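Local coordinates for protein CAS3 Metal dependent phosphohydrolase (Methanocaldococcus jannaschii, PDB 3S4L) that cleaves single-stranded DNA, with magnesium, and single-stranded RNA, as the HD nuclease of a CRISPR antiviral defence system, at residues A[63-68]-A[165-170]; A[68-73]-A[89-94]; A[85-90]-A[149-154]; A[94-99]-A[118-123]; A[144-149]-A[183-188]. All coordinates share one frame; numbering follows the deposited sequence.

Interaction 1. Residues A[63-68]-A[165-170]; sequences IKLHDI and KLIGYS. With CA (calcium ion), chain C.
The HD motif, His-66 and Asp-67, leaves the end of helix 52-65 where Lys-64, Leu-65 and Ile-68 pack on Leu-166 and Ile-167. Lys-64 lies extended beyond CG and runs past the C-terminal end of helix 159-167. Lys-64 CD comes 3.3 Å from Leu-166 O, and Lys-64 NZ gives that oxygen a weak hydrogen bond of 3.4 Å. Leu-65 CD2 meets Ile-167 CG2 at 3.9 Å, the two side chains crossing at about a right angle. Ile-68 CG1 is anti to the backbone N (chi1 -162°). Chi2 (44°) then sets CD1, and Ile-68 CD1 reaches Leu-166 CD1 at 3.6 Å. The intervening turn, Leu-65 to Ile-68, is type I and carries the metal ligand. Asp-67 OD2 binds the calcium ion at 2.3 Å, while Asp-67 OD1 accepts a hydrogen bond from a calcium-bound water. His-91, His-123 and His-124 complete the protein ligands. Around the contact, helix 17-31 touches Lys-64 and Leu-166, and helix 91-107 packs against Leu-65 and Ile-167 through Ile-102.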
# COMPACT_ATOMS: atom_id res chain seq x y z
N ILE A 63 -5.07 0.00 5.08
CA ILE A 63 -6.17 0.86 4.71
C ILE A 63 -5.63 2.26 4.52
O ILE A 63 -5.90 2.91 3.52
CB ILE A 63 -7.28 0.80 5.78
CG1 ILE A 63 -8.00 -0.55 5.71
CG2 ILE A 63 -8.29 1.94 5.59
CD1 ILE A 63 -8.79 -0.91 6.95
N LYS A 64 -4.83 2.73 5.47
CA LYS A 64 -4.39 4.11 5.40
C LYS A 64 -3.34 4.36 4.31
O LYS A 64 -3.25 5.45 3.76
CB LYS A 64 -3.87 4.57 6.77
CG LYS A 64 -4.96 4.67 7.84
CD LYS A 64 -4.34 4.92 9.21
CE LYS A 64 -5.40 5.28 10.24
NZ LYS A 64 -4.79 5.36 11.61
N LEU A 65 -2.56 3.35 4.00
CA LEU A 65 -1.41 3.59 3.15
C LEU A 65 -1.54 3.05 1.73
O LEU A 65 -0.69 3.33 0.89
CB LEU A 65 -0.16 3.01 3.82
CG LEU A 65 0.28 3.66 5.14
CD1 LEU A 65 1.56 2.97 5.64
CD2 LEU A 65 0.52 5.17 4.95
N HIS A 66 -2.57 2.26 1.45
CA HIS A 66 -2.58 1.61 0.15
C HIS A 66 -2.64 2.61 -1.02
O HIS A 66 -2.19 2.31 -2.12
CB HIS A 66 -3.63 0.51 0.04
CG HIS A 66 -5.03 1.02 -0.04
ND1 HIS A 66 -5.72 1.46 1.07
CD2 HIS A 66 -5.88 1.14 -1.09
CE1 HIS A 66 -6.93 1.84 0.70
NE2 HIS A 66 -7.05 1.65 -0.60
N ASP A 67 -3.18 3.80 -0.78
CA ASP A 67 -3.19 4.86 -1.78
C ASP A 67 -2.26 6.02 -1.49
O ASP A 67 -2.42 7.10 -2.08
CB ASP A 67 -4.61 5.39 -2.00
CG ASP A 67 -5.44 4.49 -2.89
OD1 ASP A 67 -6.68 4.57 -2.83
OD2 ASP A 67 -4.82 3.70 -3.64
N ILE A 68 -1.31 5.82 -0.59
CA ILE A 68 -0.37 6.89 -0.27
C ILE A 68 0.42 7.29 -1.52
O ILE A 68 0.81 8.45 -1.65
CB ILE A 68 0.58 6.52 0.91
CG1 ILE A 68 1.20 7.78 1.50
CG2 ILE A 68 1.63 5.54 0.46
CD1 ILE A 68 0.20 8.92 1.68
N LYS A 165 -0.19 12.96 9.86
CA LYS A 165 -1.65 13.00 10.00
C LYS A 165 -2.27 11.60 9.87
O LYS A 165 -3.21 11.25 10.59
CB LYS A 165 -2.27 13.91 8.93
CG LYS A 165 -2.78 15.25 9.43
CD LYS A 165 -3.34 16.06 8.27
CE LYS A 165 -2.31 16.19 7.15
NZ LYS A 165 -2.80 16.98 5.98
N LEU A 166 -1.72 10.81 8.95
CA LEU A 166 -2.25 9.49 8.64
C LEU A 166 -1.88 8.42 9.66
O LEU A 166 -2.74 7.65 10.08
CB LEU A 166 -1.73 9.03 7.27
CG LEU A 166 -2.42 9.54 6.01
CD1 LEU A 166 -1.46 9.50 4.80
CD2 LEU A 166 -3.69 8.75 5.73
N ILE A 167 -0.60 8.33 10.01
CA ILE A 167 -0.12 7.19 10.79
C ILE A 167 0.57 7.60 12.08
O ILE A 167 0.90 6.75 12.93
CB ILE A 167 0.78 6.23 9.95
CG1 ILE A 167 2.05 6.94 9.49
CG2 ILE A 167 0.01 5.69 8.76
CD1 ILE A 167 3.29 6.10 9.67
N GLY A 168 0.79 8.90 12.24
CA GLY A 168 1.23 9.43 13.52
C GLY A 168 2.73 9.51 13.74
O GLY A 168 3.17 9.77 14.86
N TYR A 169 3.52 9.28 12.70
CA TYR A 169 4.95 9.56 12.82
C TYR A 169 5.71 9.77 11.51
O TYR A 169 5.10 9.93 10.45
CB TYR A 169 5.66 8.56 13.73
CG TYR A 169 5.44 7.12 13.38
CD1 TYR A 169 6.42 6.40 12.71
CD2 TYR A 169 4.27 6.47 13.73
CE1 TYR A 169 6.23 5.07 12.38
CE2 TYR A 169 4.06 5.14 13.41
CZ TYR A 169 5.05 4.45 12.74
OH TYR A 169 4.85 3.12 12.42
N SER A 170 7.04 9.76 11.60
CA SER A 170 7.90 10.43 10.63
C SER A 170 8.71 9.51 9.73
O SER A 170 9.58 8.77 10.20
CB SER A 170 8.84 11.37 11.39
OG SER A 170 9.67 12.13 10.54
CA CA C . -5.39 2.53 -5.49
O HOH W 1 -7.25 2.39 -4.12
O HOH W 2 -7.33 4.42 -6.29

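Interaction 2. Residues A[68-73]-A[89-94]; sequences IGKASK and FRHELV. With CA (calcium ion), chain C.
The 3-10 segment 68-71 comes close to segment 89-94 at Gly-69, whose CA is 4.3 Å from the CA of His-91. The CA-H of Gly-69 points almost straight at His-91 O, with Gly-69 CA 3.4 Å from that oxygen and 171° at the hydrogen. This close backbone approach fits a residue without a side chain. Val-94 CG1 sits against the same glycine, 3.8 Å from Gly-69 CA. Gly-69 O is gripped twice, by Ser-72 N and by Ser-72 OG at 2.7 Å. Ser-72 OG is also 3.3 Å from Phe-89 CZ, while Gly-69 O lies at the edge of the Phe-89 ring. His-91 CG stands between the backbone N and the carbonyl carbon (chi1 65°). His-91 NE2 binds calcium at 2.3 Å in the catalytic magnesium site. Glu-92 OE1 lies over one face of the His-91 ring, offset toward its rim. Lys-70 NZ is hydrogen-bonded to Ala-11 O. Helix 73-80 adds Tyr-75 beside His-91 and Ile-74 beside Phe-89, and helix 142-149 reaches Phe-89 and Val-94 through Leu-149.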
# COMPACT_ATOMS: atom_id res chain seq x y z
N ILE A 68 -1.31 5.82 -0.59
CA ILE A 68 -0.37 6.89 -0.27
C ILE A 68 0.42 7.29 -1.52
O ILE A 68 0.81 8.45 -1.65
CB ILE A 68 0.58 6.52 0.91
CG1 ILE A 68 1.20 7.78 1.50
CG2 ILE A 68 1.63 5.54 0.46
CD1 ILE A 68 0.20 8.92 1.68
N GLY A 69 0.58 6.35 -2.45
CA GLY A 69 1.25 6.61 -3.72
C GLY A 69 0.57 7.74 -4.50
O GLY A 69 1.18 8.35 -5.40
N LYS A 70 -0.69 8.02 -4.18
CA LYS A 70 -1.38 9.14 -4.80
C LYS A 70 -0.77 10.49 -4.41
O LYS A 70 -0.96 11.50 -5.11
CB LYS A 70 -2.88 9.13 -4.49
CG LYS A 70 -3.67 8.02 -5.21
CD LYS A 70 -5.18 8.08 -4.84
CE LYS A 70 -6.01 7.00 -5.53
NZ LYS A 70 -7.49 7.30 -5.44
N ALA A 71 -0.05 10.54 -3.30
CA ALA A 71 0.61 11.78 -2.93
C ALA A 71 1.87 12.04 -3.77
O ALA A 71 2.63 12.95 -3.47
CB ALA A 71 0.93 11.83 -1.43
N SER A 72 2.08 11.24 -4.82
CA SER A 72 3.13 11.53 -5.82
C SER A 72 2.74 12.78 -6.57
O SER A 72 1.58 12.94 -6.94
CB SER A 72 3.28 10.38 -6.83
OG SER A 72 3.63 9.16 -6.19
N LYS A 73 3.70 13.68 -6.81
CA LYS A 73 3.40 14.91 -7.54
C LYS A 73 2.69 14.67 -8.87
O LYS A 73 1.73 15.36 -9.20
CB LYS A 73 4.65 15.77 -7.71
CG LYS A 73 5.19 16.23 -6.37
CD LYS A 73 6.16 17.36 -6.52
CE LYS A 73 7.57 16.84 -6.63
NZ LYS A 73 8.54 17.98 -6.82
N PHE A 89 2.29 5.60 -15.08
CA PHE A 89 2.60 5.66 -13.66
C PHE A 89 1.60 4.84 -12.83
O PHE A 89 0.39 4.90 -13.06
CB PHE A 89 2.66 7.08 -13.11
CG PHE A 89 2.90 7.12 -11.62
CD1 PHE A 89 4.16 6.84 -11.09
CD2 PHE A 89 1.85 7.42 -10.75
CE1 PHE A 89 4.38 6.86 -9.69
CE2 PHE A 89 2.07 7.46 -9.36
CZ PHE A 89 3.33 7.18 -8.82
N ARG A 90 2.11 4.07 -11.88
CA ARG A 90 1.26 3.23 -11.02
C ARG A 90 1.50 3.53 -9.54
O ARG A 90 2.52 3.16 -8.97
CB ARG A 90 1.50 1.75 -11.33
CG ARG A 90 1.40 1.44 -12.81
CD ARG A 90 0.03 0.94 -13.22
NE ARG A 90 -1.07 1.59 -12.52
CZ ARG A 90 -2.10 0.93 -12.00
NH1 ARG A 90 -2.15 -0.39 -12.09
NH2 ARG A 90 -3.08 1.59 -11.38
N HIS A 91 0.55 4.24 -8.94
CA HIS A 91 0.67 4.70 -7.56
C HIS A 91 0.94 3.57 -6.56
O HIS A 91 1.65 3.77 -5.57
CB HIS A 91 -0.59 5.44 -7.15
CG HIS A 91 -1.81 4.57 -7.12
ND1 HIS A 91 -2.49 4.20 -8.25
CD2 HIS A 91 -2.47 4.02 -6.07
CE1 HIS A 91 -3.52 3.44 -7.91
NE2 HIS A 91 -3.52 3.31 -6.60
N GLU A 92 0.39 2.39 -6.82
CA GLU A 92 0.48 1.31 -5.84
C GLU A 92 1.91 0.82 -5.57
O GLU A 92 2.20 0.30 -4.49
CB GLU A 92 -0.44 0.12 -6.19
CG GLU A 92 -0.15 -0.55 -7.51
CD GLU A 92 -1.04 -0.01 -8.64
OE1 GLU A 92 -1.15 1.23 -8.78
OE2 GLU A 92 -1.63 -0.83 -9.37
N LEU A 93 2.79 0.99 -6.55
CA LEU A 93 4.20 0.58 -6.38
C LEU A 93 4.87 1.50 -5.37
O LEU A 93 5.66 1.06 -4.53
CB LEU A 93 4.96 0.60 -7.71
CG LEU A 93 4.89 -0.61 -8.64
CD1 LEU A 93 3.48 -1.05 -8.96
CD2 LEU A 93 5.66 -0.31 -9.93
N VAL A 94 4.54 2.78 -5.45
CA VAL A 94 5.02 3.76 -4.49
C VAL A 94 4.38 3.57 -3.13
O VAL A 94 5.04 3.74 -2.11
CB VAL A 94 4.75 5.19 -4.96
CG1 VAL A 94 5.05 6.19 -3.84
CG2 VAL A 94 5.57 5.47 -6.22
CA CA C . -5.39 2.53 -5.49
O HOH W 2 -7.33 4.42 -6.29
O HOH W 1 -7.25 2.39 -4.12

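Interaction 3. Residues A[85-90]-A[149-154]; sequences KLMGFR and LKKFDG
Phe-89 and Phe-152 form the inner part of this contact, and Met-87 with Lys-151 the outer part. Phe-89 CE1 meets Phe-152 CD1 at 3.7 Å, the two side chains crossing obliquely. Leu-149 CD2 adds a second apolar neighbour, 4.0 Å from Phe-89 CE1. Further out, Met-87 CB rests 3.7 Å from Lys-151 CG, and Met-87 CE touches Lys-151 CE at 3.5 Å. Lys-151 bends at chi2 (-42°), and the carbon part of its chain does the touching. A water joins the two backbones. It donates to Met-87 O at 3.0 Å and accepts from Lys-151 N at 2.9 Å. Two tight turns set these groups in place. Leu-86 to Phe-89 is a type I' turn, with Met-87 and Gly-88 both at positive phi. Leu-149 to Phe-152 is a type I turn. The chain then curls back so that Gly-154 N lies 3.5 Å above the centre of the Phe-152 ring. The site is thus a meeting of two loops near the surface. Helix 73-80 touches Leu-86 through Tyr-75 and Ala-78, helix 91-107 reaches both rings through Val-94, and helix 181-197 packs on Phe-152 through Lys-181 and Ile-184.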
# COMPACT_ATOMS: atom_id res chain seq x y z
N LYS A 85 -1.29 13.52 -18.01
CA LYS A 85 -1.68 12.12 -18.01
C LYS A 85 -0.69 11.30 -17.18
O LYS A 85 0.44 11.73 -16.95
CB LYS A 85 -1.73 11.58 -19.45
N LEU A 86 -1.12 10.12 -16.73
CA LEU A 86 -0.30 9.30 -15.84
C LEU A 86 0.92 8.66 -16.51
O LEU A 86 1.91 8.37 -15.83
CB LEU A 86 -1.14 8.22 -15.16
CG LEU A 86 -2.06 8.69 -14.04
CD1 LEU A 86 -2.79 7.50 -13.42
CD2 LEU A 86 -1.25 9.43 -12.99
N MET A 87 0.84 8.44 -17.82
CA MET A 87 1.96 7.86 -18.59
C MET A 87 2.47 6.56 -17.97
O MET A 87 3.67 6.39 -17.73
CB MET A 87 3.11 8.87 -18.74
CG MET A 87 2.65 10.28 -19.09
SD MET A 87 3.21 10.89 -20.69
CE MET A 87 4.44 12.08 -20.18
N GLY A 88 1.53 5.64 -17.71
CA GLY A 88 1.89 4.36 -17.14
C GLY A 88 2.21 4.40 -15.66
O GLY A 88 2.40 3.35 -15.03
N PHE A 89 2.29 5.60 -15.08
CA PHE A 89 2.60 5.66 -13.66
C PHE A 89 1.60 4.84 -12.83
O PHE A 89 0.39 4.90 -13.06
CB PHE A 89 2.66 7.08 -13.11
CG PHE A 89 2.90 7.12 -11.62
CD1 PHE A 89 4.16 6.84 -11.09
CD2 PHE A 89 1.85 7.42 -10.75
CE1 PHE A 89 4.38 6.86 -9.69
CE2 PHE A 89 2.07 7.46 -9.36
CZ PHE A 89 3.33 7.18 -8.82
N ARG A 90 2.11 4.07 -11.88
CA ARG A 90 1.26 3.23 -11.02
C ARG A 90 1.50 3.53 -9.54
O ARG A 90 2.52 3.16 -8.97
CB ARG A 90 1.50 1.75 -11.33
CG ARG A 90 1.40 1.44 -12.81
CD ARG A 90 0.03 0.94 -13.22
NE ARG A 90 -1.07 1.59 -12.52
CZ ARG A 90 -2.10 0.93 -12.00
NH1 ARG A 90 -2.15 -0.39 -12.09
NH2 ARG A 90 -3.08 1.59 -11.38
N LEU A 149 7.25 3.23 -13.11
CA LEU A 149 7.84 4.26 -12.27
C LEU A 149 8.55 5.33 -13.09
O LEU A 149 9.05 6.32 -12.55
CB LEU A 149 8.79 3.62 -11.24
CG LEU A 149 7.97 2.90 -10.19
CD1 LEU A 149 8.83 2.16 -9.18
CD2 LEU A 149 7.08 3.95 -9.51
N LYS A 150 8.56 5.13 -14.41
CA LYS A 150 9.27 6.06 -15.30
C LYS A 150 8.97 7.52 -14.95
O LYS A 150 9.89 8.32 -14.76
CB LYS A 150 8.91 5.79 -16.76
CG LYS A 150 9.81 6.53 -17.76
CD LYS A 150 9.51 6.10 -19.20
CE LYS A 150 10.58 6.61 -20.16
NZ LYS A 150 10.60 8.10 -20.22
N LYS A 151 7.68 7.85 -14.86
CA LYS A 151 7.27 9.24 -14.62
C LYS A 151 7.17 9.64 -13.14
O LYS A 151 6.64 10.71 -12.82
CB LYS A 151 5.97 9.57 -15.36
CG LYS A 151 6.14 9.74 -16.86
CD LYS A 151 7.40 10.53 -17.15
CE LYS A 151 7.44 11.06 -18.58
NZ LYS A 151 8.50 12.11 -18.71
N PHE A 152 7.67 8.80 -12.24
CA PHE A 152 7.66 9.20 -10.83
C PHE A 152 8.62 10.37 -10.61
O PHE A 152 9.80 10.30 -10.99
CB PHE A 152 8.03 8.03 -9.90
CG PHE A 152 8.07 8.40 -8.43
CD1 PHE A 152 6.89 8.68 -7.74
CD2 PHE A 152 9.28 8.46 -7.75
CE1 PHE A 152 6.92 9.02 -6.38
CE2 PHE A 152 9.32 8.80 -6.39
CZ PHE A 152 8.14 9.08 -5.71
N ASP A 153 8.12 11.44 -10.01
CA ASP A 153 8.93 12.64 -9.78
C ASP A 153 8.76 13.16 -8.36
O ASP A 153 8.65 14.38 -8.14
CB ASP A 153 8.55 13.73 -10.78
CG ASP A 153 7.08 14.12 -10.69
OD1 ASP A 153 6.25 13.32 -10.18
OD2 ASP A 153 6.75 15.24 -11.14
N GLY A 154 8.72 12.24 -7.40
CA GLY A 154 8.71 12.60 -5.99
C GLY A 154 7.33 12.82 -5.38
O GLY A 154 6.33 12.99 -6.08
O HOH W 3 5.56 5.96 -15.46

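Interaction 4. Residues A[94-99]-A[118-123]; sequences VSAYYT and LTVMLH. With CA (calcium ion), chain C.
The His-123 ring stands just beyond Val-120, the residue that meets Ser-95, Ala-96 and Thr-99. Val-120 C lies in the ring plane at its edge, and His-66 meets the ring edge to face. On helix 91-107, the Tyr-98 ring has Tyr-97 CD2 over the centre of one face and Val-94 CG1 in plane at its edge. His-123 ND1 donates to Val-120 O in the carbonyl plane, on a lone pair, at a doubtfully short 2.5 Å; the bond probably helps fix the turn of the ring. His-123 NE2 binds the calcium ion at 2.4 Å.

Across the helices, Ser-95 CB and Val-120 CG1 are 3.4 Å apart, tighter than usual for two carbons. Ala-96 CB meets Met-121 CB at 3.6 Å; the small alanine lets the CA atoms of Ala-96 and Met-121 come within 5.0 Å. Thr-99 and Val-120 reach toward each other tip to tip, with Thr-99 OG1 3.7 Å from Val-120 CG2. Thr-99 OG1 donates to Ser-95 O at 2.9 Å from 53° above the carbonyl plane; the same oxygen also accepts from Thr-99 N. Ser-95 OG is hydrogen-bonded to His-66 O and Gly-69 N, which ties helix 91-107 to the HD motif and the 3-10 segment after it. Helix 52-65 meets Thr-99 and Val-120 through Leu-62, helix 181-197 packs on Met-121, and helix 204-215 touches His-123 through Leu-212.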
# COMPACT_ATOMS: atom_id res chain seq x y z
N VAL A 94 4.54 2.78 -5.45
CA VAL A 94 5.02 3.76 -4.49
C VAL A 94 4.38 3.57 -3.13
O VAL A 94 5.04 3.74 -2.11
CB VAL A 94 4.75 5.19 -4.96
CG1 VAL A 94 5.05 6.19 -3.84
CG2 VAL A 94 5.57 5.47 -6.22
N SER A 95 3.09 3.20 -3.11
CA SER A 95 2.43 2.81 -1.85
C SER A 95 3.13 1.62 -1.17
O SER A 95 3.40 1.64 0.04
CB SER A 95 0.95 2.46 -2.07
OG SER A 95 0.18 3.55 -2.58
N ALA A 96 3.41 0.58 -1.96
CA ALA A 96 4.06 -0.63 -1.45
C ALA A 96 5.37 -0.32 -0.75
O ALA A 96 5.69 -0.91 0.29
CB ALA A 96 4.28 -1.65 -2.58
N TYR A 97 6.12 0.62 -1.32
CA TYR A 97 7.41 1.03 -0.75
C TYR A 97 7.23 1.62 0.63
O TYR A 97 7.87 1.17 1.57
CB TYR A 97 8.12 2.02 -1.67
CG TYR A 97 9.39 2.65 -1.08
CD1 TYR A 97 10.63 2.05 -1.25
CD2 TYR A 97 9.34 3.86 -0.40
CE1 TYR A 97 11.81 2.64 -0.74
CE2 TYR A 97 10.49 4.45 0.13
CZ TYR A 97 11.72 3.83 -0.05
OH TYR A 97 12.86 4.41 0.47
N TYR A 98 6.36 2.62 0.77
CA TYR A 98 6.17 3.23 2.09
C TYR A 98 5.50 2.27 3.08
O TYR A 98 5.78 2.29 4.29
CB TYR A 98 5.40 4.54 1.99
CG TYR A 98 6.23 5.65 1.43
CD1 TYR A 98 7.23 6.24 2.20
CD2 TYR A 98 6.04 6.09 0.12
CE1 TYR A 98 8.03 7.25 1.67
CE2 TYR A 98 6.81 7.12 -0.40
CZ TYR A 98 7.80 7.68 0.37
OH TYR A 98 8.55 8.68 -0.16
N THR A 99 4.60 1.44 2.57
CA THR A 99 3.89 0.50 3.42
C THR A 99 4.89 -0.44 4.05
O THR A 99 4.84 -0.71 5.25
CB THR A 99 2.84 -0.29 2.63
OG1 THR A 99 1.82 0.60 2.18
CG2 THR A 99 2.22 -1.38 3.51
N LEU A 118 3.17 -6.22 -0.41
CA LEU A 118 2.75 -6.95 -1.60
C LEU A 118 1.24 -6.83 -1.82
O LEU A 118 0.78 -6.70 -2.95
CB LEU A 118 3.13 -8.43 -1.47
CG LEU A 118 2.85 -9.33 -2.67
CD1 LEU A 118 3.52 -8.76 -3.93
CD2 LEU A 118 3.35 -10.74 -2.38
N THR A 119 0.48 -6.86 -0.74
CA THR A 119 -0.96 -6.71 -0.84
C THR A 119 -1.26 -5.33 -1.42
O THR A 119 -2.11 -5.18 -2.31
CB THR A 119 -1.61 -6.84 0.55
OG1 THR A 119 -1.35 -8.14 1.07
CG2 THR A 119 -3.11 -6.62 0.45
N VAL A 120 -0.56 -4.34 -0.89
CA VAL A 120 -0.69 -2.97 -1.34
C VAL A 120 -0.24 -2.80 -2.80
O VAL A 120 -0.84 -2.04 -3.57
CB VAL A 120 0.10 -2.03 -0.43
CG1 VAL A 120 0.41 -0.72 -1.16
CG2 VAL A 120 -0.67 -1.77 0.88
N MET A 121 0.83 -3.50 -3.18
CA MET A 121 1.36 -3.43 -4.54
C MET A 121 0.37 -4.07 -5.51
O MET A 121 0.38 -3.81 -6.70
CB MET A 121 2.71 -4.16 -4.60
CG MET A 121 3.60 -3.77 -5.79
SD MET A 121 4.97 -4.92 -6.05
CE MET A 121 6.17 -4.30 -4.88
N LEU A 122 -0.50 -4.90 -4.97
CA LEU A 122 -1.42 -5.65 -5.81
C LEU A 122 -2.87 -5.25 -5.51
O LEU A 122 -3.78 -5.98 -5.88
CB LEU A 122 -1.23 -7.16 -5.57
CG LEU A 122 -0.16 -7.93 -6.35
CD1 LEU A 122 1.15 -7.17 -6.50
CD2 LEU A 122 0.11 -9.31 -5.72
N HIS A 123 -3.09 -4.11 -4.86
CA HIS A 123 -4.46 -3.80 -4.44
C HIS A 123 -5.37 -3.42 -5.61
O HIS A 123 -6.56 -3.19 -5.41
CB HIS A 123 -4.53 -2.77 -3.31
CG HIS A 123 -4.25 -1.36 -3.74
ND1 HIS A 123 -3.00 -0.78 -3.59
CD2 HIS A 123 -5.05 -0.41 -4.28
CE1 HIS A 123 -3.04 0.47 -4.03
NE2 HIS A 123 -4.27 0.71 -4.47
CA CA C . -5.39 2.53 -5.49
O HOH W 2 -7.33 4.42 -6.29
O HOH W 1 -7.25 2.39 -4.12

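Interaction 5. Residues A[144-149]-A[183-188]; sequences VVLDKL and DIIRFV
Val-188 and Ile-184, which touch Val-145 and Leu-149 across the contact, are joined by the helical bond from Val-188 N to Ile-184 O, 2.9 Å long. Between the segments the touching groups are apolar. The axes of segments 144-149 and 183-188 approach to 9.9 Å and run roughly antiparallel, at 144°. Val-145 CG2 meets Val-188 CG1 at 3.5 Å, and these side chains lie at a slant to one another. Leu-149 has CG anti to the carbonyl carbon (chi1 -73°) and CD1 extended beyond it (chi2 176°), among three residues. Leu-149 CD1 is 4.0 Å from Ile-184 CG2 and also touches Ile-185 CG1 and Val-188 CG2. Leu-149 and Ile-185 slide past each other in opposite directions, while Leu-149 and Ile-184 cross at about a right angle. On the exposed flank, Leu-146 CD2 comes within 3.8 Å of Ile-185 CG2. The contact packs helix 142-149 onto helix 181-197. Helix 91-107 borders the contact, with Leu-93 touching Val-188 and Tyr-97 touching Ile-184.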
# COMPACT_ATOMS: atom_id res chain seq x y z
N VAL A 144 8.98 -3.91 -16.42
CA VAL A 144 7.67 -3.36 -16.11
C VAL A 144 7.72 -2.42 -14.92
O VAL A 144 7.09 -1.36 -14.95
CB VAL A 144 6.63 -4.48 -15.84
CG1 VAL A 144 5.31 -3.86 -15.43
CG2 VAL A 144 6.47 -5.34 -17.08
N VAL A 145 8.46 -2.78 -13.87
CA VAL A 145 8.67 -1.82 -12.77
C VAL A 145 9.19 -0.50 -13.33
O VAL A 145 8.65 0.56 -13.02
CB VAL A 145 9.63 -2.33 -11.69
CG1 VAL A 145 9.98 -1.18 -10.73
CG2 VAL A 145 9.01 -3.51 -10.93
N LEU A 146 10.22 -0.56 -14.18
CA LEU A 146 10.78 0.66 -14.76
C LEU A 146 9.74 1.41 -15.60
O LEU A 146 9.74 2.64 -15.64
CB LEU A 146 12.02 0.36 -15.63
CG LEU A 146 13.29 -0.18 -14.96
CD1 LEU A 146 14.32 -0.45 -16.04
CD2 LEU A 146 13.85 0.81 -13.95
N ASP A 147 8.89 0.68 -16.30
CA ASP A 147 7.80 1.31 -17.03
C ASP A 147 6.85 2.07 -16.07
O ASP A 147 6.42 3.20 -16.34
CB ASP A 147 7.00 0.23 -17.79
CG ASP A 147 7.74 -0.31 -19.01
OD1 ASP A 147 8.72 0.33 -19.44
OD2 ASP A 147 7.32 -1.36 -19.55
N LYS A 148 6.53 1.44 -14.94
CA LYS A 148 5.46 1.96 -14.10
C LYS A 148 5.94 3.05 -13.16
O LYS A 148 5.15 3.74 -12.51
CB LYS A 148 4.77 0.83 -13.33
CG LYS A 148 4.02 -0.18 -14.20
CD LYS A 148 3.63 -1.41 -13.35
CE LYS A 148 2.58 -2.29 -14.02
NZ LYS A 148 1.87 -3.13 -12.99
N LEU A 149 7.25 3.23 -13.11
CA LEU A 149 7.84 4.26 -12.27
C LEU A 149 8.55 5.33 -13.09
O LEU A 149 9.05 6.32 -12.55
CB LEU A 149 8.79 3.62 -11.24
CG LEU A 149 7.97 2.90 -10.19
CD1 LEU A 149 8.83 2.16 -9.18
CD2 LEU A 149 7.08 3.95 -9.51
N ASP A 183 15.67 4.50 -5.39
CA ASP A 183 15.44 3.68 -4.20
C ASP A 183 14.11 2.93 -4.26
O ASP A 183 14.04 1.77 -3.86
CB ASP A 183 15.52 4.54 -2.95
CG ASP A 183 16.88 5.18 -2.76
OD1 ASP A 183 17.84 4.45 -2.42
OD2 ASP A 183 17.00 6.41 -2.97
N ILE A 184 13.07 3.58 -4.78
CA ILE A 184 11.76 2.93 -4.90
C ILE A 184 11.79 1.86 -5.98
O ILE A 184 11.24 0.76 -5.81
CB ILE A 184 10.62 3.98 -5.13
CG1 ILE A 184 10.55 4.92 -3.92
CG2 ILE A 184 9.27 3.29 -5.35
CD1 ILE A 184 9.50 6.04 -4.02
N ILE A 185 12.46 2.17 -7.09
CA ILE A 185 12.69 1.20 -8.16
C ILE A 185 13.38 -0.05 -7.63
O ILE A 185 12.94 -1.18 -7.87
CB ILE A 185 13.51 1.86 -9.30
CG1 ILE A 185 12.63 2.82 -10.11
CG2 ILE A 185 14.19 0.80 -10.20
CD1 ILE A 185 13.42 3.68 -11.12
N ARG A 186 14.47 0.14 -6.90
CA ARG A 186 15.25 -0.97 -6.35
C ARG A 186 14.37 -1.81 -5.44
O ARG A 186 14.37 -3.04 -5.53
CB ARG A 186 16.44 -0.44 -5.55
CG ARG A 186 17.79 -0.76 -6.14
CD ARG A 186 18.93 -0.20 -5.29
NE ARG A 186 18.88 1.25 -5.20
CZ ARG A 186 19.38 2.08 -6.11
NH1 ARG A 186 19.99 1.59 -7.19
NH2 ARG A 186 19.28 3.39 -5.94
N PHE A 187 13.64 -1.15 -4.55
CA PHE A 187 12.73 -1.87 -3.66
C PHE A 187 11.70 -2.69 -4.43
O PHE A 187 11.52 -3.87 -4.16
CB PHE A 187 12.00 -0.95 -2.68
CG PHE A 187 10.97 -1.68 -1.87
CD1 PHE A 187 11.35 -2.46 -0.79
CD2 PHE A 187 9.64 -1.63 -2.22
CE1 PHE A 187 10.41 -3.16 -0.06
CE2 PHE A 187 8.70 -2.32 -1.49
CZ PHE A 187 9.09 -3.09 -0.41
N VAL A 188 11.01 -2.05 -5.36
CA VAL A 188 9.96 -2.74 -6.10
C VAL A 188 10.48 -3.92 -6.95
O VAL A 188 9.88 -4.99 -6.96
CB VAL A 188 9.14 -1.78 -6.98
CG1 VAL A 188 8.04 -2.55 -7.68
CG2 VAL A 188 8.56 -0.63 -6.12

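How the interactions relate
From the N terminus, residues 63-68 open interaction 1, which closes at 165-170 and encloses interactions 2, 3 and 4. Interaction 2 starts from the shared Ile-68 and closes a short loop at 89-94. Interaction 3 begins on that same stretch, sharing Phe-89 and Arg-90, and closes at 149-154. Interaction 4, joining helices 91-107 and 110-121, is nested within it. Interaction 5 starts at 144-149 and ends at 183-188, so it crosses interactions 1 and 3. Interactions 1, 2 and 4 each bring one ligand to the same calcium ion. Interaction 3 joins two loops and interaction 5 joins helices 142-149 and 181-197; both touch helix 91-107 of the core.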